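Local coordinates for protein leucine--trna ligase (Agrobacterium radiobacter, PDB 5AH5) that probably joins leucine to its cognate tRNA at the expense of ATP, as a class I aminoacyl-tRNA synthetase linked to toxic moiety 84 resistance, at residues Q420-C425 / I447-H452. Numbering follows the deposited sequence.
Sequences QRYWGC and ILLPDH
Tyr422 reaches across to Pro450, its hydroxyl OH donating a hydrogen bond to the backbone O of Pro450 at 2.7 Å. The bond lies in the carbonyl plane, with a C=O...OH angle of 159°, and Pro450 O sits at the edge of the phenol ring, near its plane. With CG anti to the backbone N (chi1 174°), the ring leaves the backbone on the carbonyl-carbon side. At its near rim CE1 also brushes the proline ring, 4.2 Å from Pro450 CD. Over one face of the ring stands Leu449 CD1, 4.2 Å from the plane and nearer the rim than the centre. Both segments are loops of the class I synthetase region: 420-425 links strands 415-419 and 425-432 of an antiparallel sheet, and 447-452 belongs to the excursion between strand 438-439 and helix 466-469, in the part of the chain that also carries the zinc cysteines. Trp423 centres an inverse gamma turn, with Gly424 N bonded back to Tyr422 O at 2.9 Å. Both Leu449 methyls lie against Tyr422 O, CD2 at 3.3 Å and CD1 at 3.4 Å. CD1 also reaches Trp423 CE3 at 3.7 Å, the two side chains crossing at about a right angle, and CD2 also meets Gly424 O. The indole is held from elsewhere, NE1 bonding to Ser79 O and the ring meeting Phe80 edge-to-face. Helices 82-91 and 95-112 also touch both aromatic side chains, through Glu85 and Pro95.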
loop_
_atom_site.group_PDB
_atom_site.type_symbol
_atom_site.label_atom_id
_atom_site.label_comp_id
_atom_site.label_asym_id
_atom_site.label_seq_id
_atom_site.Cartn_x
_atom_site.Cartn_y
_atom_site.Cartn_z
ATOM N N GLN B 420 -13.118 12.792 -18.655
ATOM C CA GLN B 420 -14.175 12.903 -19.714
ATOM C C GLN B 420 -14.662 11.530 -19.980
ATOM O O GLN B 420 -14.579 10.980 -21.086
ATOM C CB GLN B 420 -13.693 13.614 -20.996
ATOM C CG GLN B 420 -13.192 15.074 -20.760
ATOM C CD GLN B 420 -11.932 15.145 -19.835
ATOM O OE1 GLN B 420 -10.993 14.437 -20.092
ATOM N NE2 GLN B 420 -11.942 15.959 -18.774
ATOM N N ARG B 421 -15.260 10.974 -18.950
ATOM C CA ARG B 421 -15.689 9.574 -18.965
ATOM C C ARG B 421 -17.045 9.431 -18.295
ATOM O O ARG B 421 -17.336 10.175 -17.417
ATOM C CB ARG B 421 -14.647 8.801 -18.157
ATOM C CG ARG B 421 -13.406 8.565 -18.966
ATOM C CD ARG B 421 -13.722 7.242 -19.585
ATOM N NE ARG B 421 -12.730 6.942 -20.482
ATOM C CZ ARG B 421 -12.304 5.714 -20.758
ATOM N NH1 ARG B 421 -12.847 4.597 -20.265
ATOM N NH2 ARG B 421 -11.333 5.653 -21.600
ATOM N N TYR B 422 -17.814 8.457 -18.741
ATOM C CA TYR B 422 -19.088 8.093 -18.177
ATOM C C TYR B 422 -18.981 7.429 -16.760
ATOM O O TYR B 422 -19.693 7.827 -15.817
ATOM C CB TYR B 422 -19.784 7.101 -19.106
ATOM C CG TYR B 422 -21.077 6.508 -18.581
ATOM C CD1 TYR B 422 -22.282 7.241 -18.547
ATOM C CD2 TYR B 422 -21.139 5.200 -18.183
ATOM C CE1 TYR B 422 -23.469 6.664 -18.076
ATOM C CE2 TYR B 422 -22.280 4.653 -17.663
ATOM C CZ TYR B 422 -23.474 5.396 -17.647
ATOM O OH TYR B 422 -24.625 4.805 -17.157
ATOM N N TRP B 423 -18.087 6.441 -16.619
ATOM C CA TRP B 423 -18.192 5.499 -15.513
ATOM C C TRP B 423 -17.318 5.987 -14.382
ATOM O O TRP B 423 -16.156 5.540 -14.205
ATOM C CB TRP B 423 -17.910 4.081 -15.977
ATOM C CG TRP B 423 -18.176 3.083 -14.915
ATOM C CD1 TRP B 423 -17.217 2.306 -14.270
ATOM C CD2 TRP B 423 -19.443 2.746 -14.316
ATOM N NE1 TRP B 423 -17.831 1.514 -13.353
ATOM C CE2 TRP B 423 -19.184 1.780 -13.332
ATOM C CE3 TRP B 423 -20.784 3.205 -14.492
ATOM C CZ2 TRP B 423 -20.204 1.201 -12.557
ATOM C CZ3 TRP B 423 -21.805 2.646 -13.714
ATOM C CH2 TRP B 423 -21.509 1.672 -12.734
ATOM N N GLY B 424 -17.854 6.992 -13.690
ATOM C CA GLY B 424 -17.237 7.538 -12.453
ATOM C C GLY B 424 -18.232 8.403 -11.727
ATOM O O GLY B 424 -19.391 8.639 -12.187
ATOM N N CYS B 425 -17.790 8.944 -10.630
ATOM C CA CYS B 425 -18.686 9.726 -9.759
ATOM C C CYS B 425 -18.971 11.089 -10.383
ATOM O O CYS B 425 -18.022 11.839 -10.610
ATOM C CB CYS B 425 -18.012 9.926 -8.414
ATOM S SG CYS B 425 -19.071 10.729 -7.215
ATOM N N ILE B 447 -26.132 13.389 -7.277
ATOM C CA ILE B 447 -26.239 13.366 -8.744
ATOM C C ILE B 447 -25.746 12.003 -9.246
ATOM O O ILE B 447 -24.535 11.678 -9.188
ATOM C CB ILE B 447 -25.455 14.524 -9.366
ATOM C CG1 ILE B 447 -25.940 15.874 -8.810
ATOM C CG2 ILE B 447 -25.628 14.495 -10.875
ATOM C CD1 ILE B 447 -27.448 16.004 -8.698
ATOM N N LEU B 448 -26.685 11.176 -9.638
ATOM C CA LEU B 448 -26.420 9.883 -10.212
ATOM C C LEU B 448 -26.268 9.922 -11.739
ATOM O O LEU B 448 -26.900 10.732 -12.413
ATOM C CB LEU B 448 -27.538 8.910 -9.851
ATOM C CG LEU B 448 -27.735 8.737 -8.333
ATOM C CD1 LEU B 448 -28.806 7.675 -8.156
ATOM C CD2 LEU B 448 -26.395 8.318 -7.668
ATOM N N LEU B 449 -25.502 8.955 -12.255
ATOM C CA LEU B 449 -25.348 8.787 -13.668
ATOM C C LEU B 449 -26.662 8.502 -14.330
ATOM O O LEU B 449 -27.433 7.749 -13.768
ATOM C CB LEU B 449 -24.446 7.595 -13.963
ATOM C CG LEU B 449 -22.973 7.837 -13.637
ATOM C CD1 LEU B 449 -22.184 6.553 -13.818
ATOM C CD2 LEU B 449 -22.384 8.994 -14.400
ATOM N N PRO B 450 -26.831 8.907 -15.610
ATOM C CA PRO B 450 -28.019 8.384 -16.315
ATOM C C PRO B 450 -27.809 6.898 -16.576
ATOM O O PRO B 450 -26.657 6.508 -16.718
ATOM C CB PRO B 450 -28.013 9.184 -17.650
ATOM C CG PRO B 450 -26.590 9.497 -17.884
ATOM C CD PRO B 450 -25.942 9.669 -16.516
ATOM N N ASP B 451 -28.852 6.066 -16.619
ATOM C CA ASP B 451 -28.674 4.656 -16.923
ATOM C C ASP B 451 -28.079 4.321 -18.285
ATOM O O ASP B 451 -27.411 3.284 -18.404
ATOM C CB ASP B 451 -29.963 3.862 -16.806
ATOM C CG ASP B 451 -30.311 3.529 -15.361
ATOM O OD1 ASP B 451 -29.807 4.222 -14.472
ATOM O OD2 ASP B 451 -31.122 2.612 -15.135
ATOM N N HIS B 452 -28.327 5.159 -19.300
ATOM C CA HIS B 452 -27.906 4.866 -20.683
ATOM C C HIS B 452 -26.675 5.644 -20.928
ATOM O O HIS B 452 -26.495 6.705 -20.387
ATOM C CB HIS B 452 -29.027 5.131 -21.722
ATOM C CG HIS B 452 -30.132 4.127 -21.620
ATOM N ND1 HIS B 452 -31.342 4.410 -21.027
ATOM C CD2 HIS B 452 -30.157 2.801 -21.895
ATOM C CE1 HIS B 452 -32.095 3.322 -21.020
ATOM N NE2 HIS B 452 -31.393 2.329 -21.528
#